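Local coordinates for protein aminoacyl-histidine dipeptidase (Vibrio alginolyticus, PDB 3MRU) that probably hydrolyses dipeptides, preferentially hydrophobic ones including prolyl amino acids, as a zinc-binding metallopeptidase of the M20C family, at residues E179-A185 with N428-A434. Residues are numbered along the deposited sequence.
Sequences EVYMGCA and NIMVIHA
One residue too many on one side, Met182, interrupts the parallel pairing: Tyr181 lies opposite Met430 and Cys184 opposite Ile432, so three steps along 179-185 match two along 428-434. Met182 (phi/psi -117/-2) absorbs the excess by turning a corner, while its neighbours stay extended. Up to the corner two backbone bonds join the strands: Met430 N to Val180 O, 2.7 Å and bent, and Met182 N to Met430 O, 3.1 Å and nearly straight. Beyond it the bonds weaken: Ile432 N reaches Gly183 O at 3.4 Å, and Ala185 N is shared between Ile432 O (3.3 Å) and Ala434 O (3.2 Å), which an inverse gamma turn centred on His433 brings within range.

An extra residue can thus shift the register yet leave Tyr181 and Cys184 on the face of Met430 and Ile432. The m rotamer of Tyr181 lays its ring under Ile432, whose CG1 sits 4.1 Å from the ring centroid in a CH-pi contact; Cys184 CB meets Ile432 CD1 at 3.3 Å. The His433 ring receives Ala185 CB over one face, and its NE2 is hydrogen-bonded to Ser349 OG. Met182 SD touches Ile429 CG2 at 3.6 Å, against helix 410-420.

As in other M20 peptidases, a catalytic domain carries a lid; here strand 181-199 leads from the zinc-binding part, with Tyr181 about 8 Å from Asp173 between side chains, into the lid. Weak bonds after the corner are consistent with CH-pi and apolar contacts of Ile432 and Ala185 contributing to the pairing there.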
loop_
_atom_site.group_PDB
_atom_site.type_symbol
_atom_site.label_atom_id
_atom_site.label_comp_id
_atom_site.label_asym_id
_atom_site.label_seq_id
_atom_site.Cartn_x
_atom_site.Cartn_y
_atom_site.Cartn_z
ATOM N N GLU A 179 0.577 -2.865 -17.121
ATOM C CA GLU A 179 0.873 -2.030 -15.962
ATOM C C GLU A 179 2.000 -2.604 -15.133
ATOM O O GLU A 179 1.782 -3.485 -14.320
ATOM C CB GLU A 179 -0.373 -1.959 -15.089
ATOM C CG GLU A 179 -1.415 -0.994 -15.600
ATOM C CD GLU A 179 -2.347 -0.512 -14.502
ATOM O OE1 GLU A 179 -1.932 -0.560 -13.309
ATOM O OE2 GLU A 179 -3.488 -0.088 -14.833
ATOM N N VAL A 180 3.199 -2.093 -15.326
ATOM C CA VAL A 180 4.338 -2.556 -14.552
ATOM C C VAL A 180 4.749 -1.661 -13.375
ATOM O O VAL A 180 4.354 -0.494 -13.285
ATOM C CB VAL A 180 5.550 -2.805 -15.447
ATOM C CG1 VAL A 180 5.963 -4.245 -15.358
ATOM C CG2 VAL A 180 5.237 -2.413 -16.878
ATOM N N TYR A 181 5.544 -2.244 -12.482
ATOM C CA TYR A 181 6.043 -1.564 -11.297
ATOM C C TYR A 181 7.557 -1.637 -11.228
ATOM O O TYR A 181 8.141 -2.717 -11.331
ATOM C CB TYR A 181 5.418 -2.144 -10.021
ATOM C CG TYR A 181 3.950 -1.827 -9.884
ATOM C CD1 TYR A 181 3.048 -2.790 -9.450
ATOM C CD2 TYR A 181 3.458 -0.570 -10.220
ATOM C CE1 TYR A 181 1.689 -2.504 -9.346
ATOM C CE2 TYR A 181 2.117 -0.273 -10.116
ATOM C CZ TYR A 181 1.233 -1.240 -9.680
ATOM O OH TYR A 181 -0.109 -0.939 -9.579
ATOM N N MET A 182 8.194 -0.483 -11.070
ATOM C CA MET A 182 9.645 -0.442 -10.954
ATOM C C MET A 182 10.074 0.087 -9.594
ATOM O O MET A 182 11.279 0.146 -9.287
ATOM C CB MET A 182 10.282 0.372 -12.082
ATOM C CG MET A 182 9.762 1.790 -12.219
ATOM S SD MET A 182 10.476 2.621 -13.653
ATOM C CE MET A 182 12.251 2.527 -13.310
ATOM N N GLY A 183 9.088 0.455 -8.778
ATOM C CA GLY A 183 9.370 0.931 -7.441
ATOM C C GLY A 183 8.134 1.148 -6.608
ATOM O O GLY A 183 7.012 1.282 -7.137
ATOM N N CYS A 184 8.349 1.191 -5.290
ATOM C CA CYS A 184 7.300 1.607 -4.352
ATOM C C CYS A 184 7.856 2.301 -3.112
ATOM O O CYS A 184 9.056 2.296 -2.863
ATOM C CB CYS A 184 6.414 0.418 -3.958
ATOM S SG CYS A 184 7.293 -0.843 -3.078
ATOM N N ALA A 185 6.949 2.889 -2.345
ATOM C CA ALA A 185 7.286 3.570 -1.107
ATOM C C ALA A 185 7.334 2.635 0.091
ATOM O O ALA A 185 6.499 1.745 0.235
ATOM C CB ALA A 185 6.285 4.697 -0.850
ATOM N N ASN A 428 2.140 0.677 -19.297
ATOM C CA ASN A 428 2.016 1.849 -18.439
ATOM C C ASN A 428 2.885 1.611 -17.204
ATOM O O ASN A 428 2.377 1.301 -16.127
ATOM C CB ASN A 428 0.557 2.074 -18.043
ATOM C CG ASN A 428 0.412 3.024 -16.868
ATOM O OD1 ASN A 428 -0.660 3.133 -16.272
ATOM N ND2 ASN A 428 1.492 3.717 -16.531
ATOM N N ILE A 429 4.199 1.753 -17.370
ATOM C CA ILE A 429 5.154 1.516 -16.273
ATOM C C ILE A 429 4.890 2.526 -15.164
ATOM O O ILE A 429 4.613 3.683 -15.452
ATOM C CB ILE A 429 6.625 1.654 -16.728
ATOM C CG1 ILE A 429 7.004 0.535 -17.686
ATOM C CG2 ILE A 429 7.594 1.599 -15.544
ATOM C CD1 ILE A 429 8.292 0.751 -18.470
ATOM N N MET A 430 4.975 2.089 -13.902
ATOM C CA MET A 430 4.578 2.929 -12.760
ATOM C C MET A 430 5.451 2.860 -11.512
ATOM O O MET A 430 6.382 2.055 -11.421
ATOM C CB MET A 430 3.153 2.612 -12.352
ATOM C CG MET A 430 2.154 3.250 -13.233
ATOM S SD MET A 430 0.529 3.163 -12.497
ATOM C CE MET A 430 0.412 4.792 -11.733
ATOM N N VAL A 431 5.141 3.742 -10.564
ATOM C CA VAL A 431 5.702 3.719 -9.216
ATOM C C VAL A 431 4.562 4.085 -8.279
ATOM O O VAL A 431 4.045 5.194 -8.350
ATOM C CB VAL A 431 6.866 4.724 -9.042
ATOM C CG1 VAL A 431 7.281 4.815 -7.597
ATOM C CG2 VAL A 431 8.046 4.291 -9.837
ATOM N N ILE A 432 4.130 3.153 -7.434
ATOM C CA ILE A 432 3.067 3.485 -6.484
ATOM C C ILE A 432 3.644 3.958 -5.179
ATOM O O ILE A 432 4.651 3.437 -4.687
ATOM C CB ILE A 432 1.995 2.361 -6.194
ATOM C CG1 ILE A 432 2.524 0.958 -6.475
ATOM C CG2 ILE A 432 0.702 2.631 -6.944
ATOM C CD1 ILE A 432 3.527 0.450 -5.462
ATOM N N HIS A 433 2.980 4.955 -4.622
ATOM C CA HIS A 433 3.393 5.503 -3.366
ATOM C C HIS A 433 2.699 4.638 -2.325
ATOM O O HIS A 433 1.839 5.122 -1.570
ATOM C CB HIS A 433 2.972 6.973 -3.270
ATOM C CG HIS A 433 3.900 7.795 -2.443
ATOM N ND1 HIS A 433 5.232 7.941 -2.754
ATOM C CD2 HIS A 433 3.698 8.487 -1.301
ATOM C CE1 HIS A 433 5.811 8.689 -1.833
ATOM N NE2 HIS A 433 4.901 9.040 -0.945
ATOM N N ALA A 434 3.083 3.352 -2.309
ATOM C CA ALA A 434 2.462 2.338 -1.458
ATOM C C ALA A 434 3.379 1.127 -1.246
ATOM O O ALA A 434 4.433 1.006 -1.870
ATOM C CB ALA A 434 1.126 1.911 -1.979
#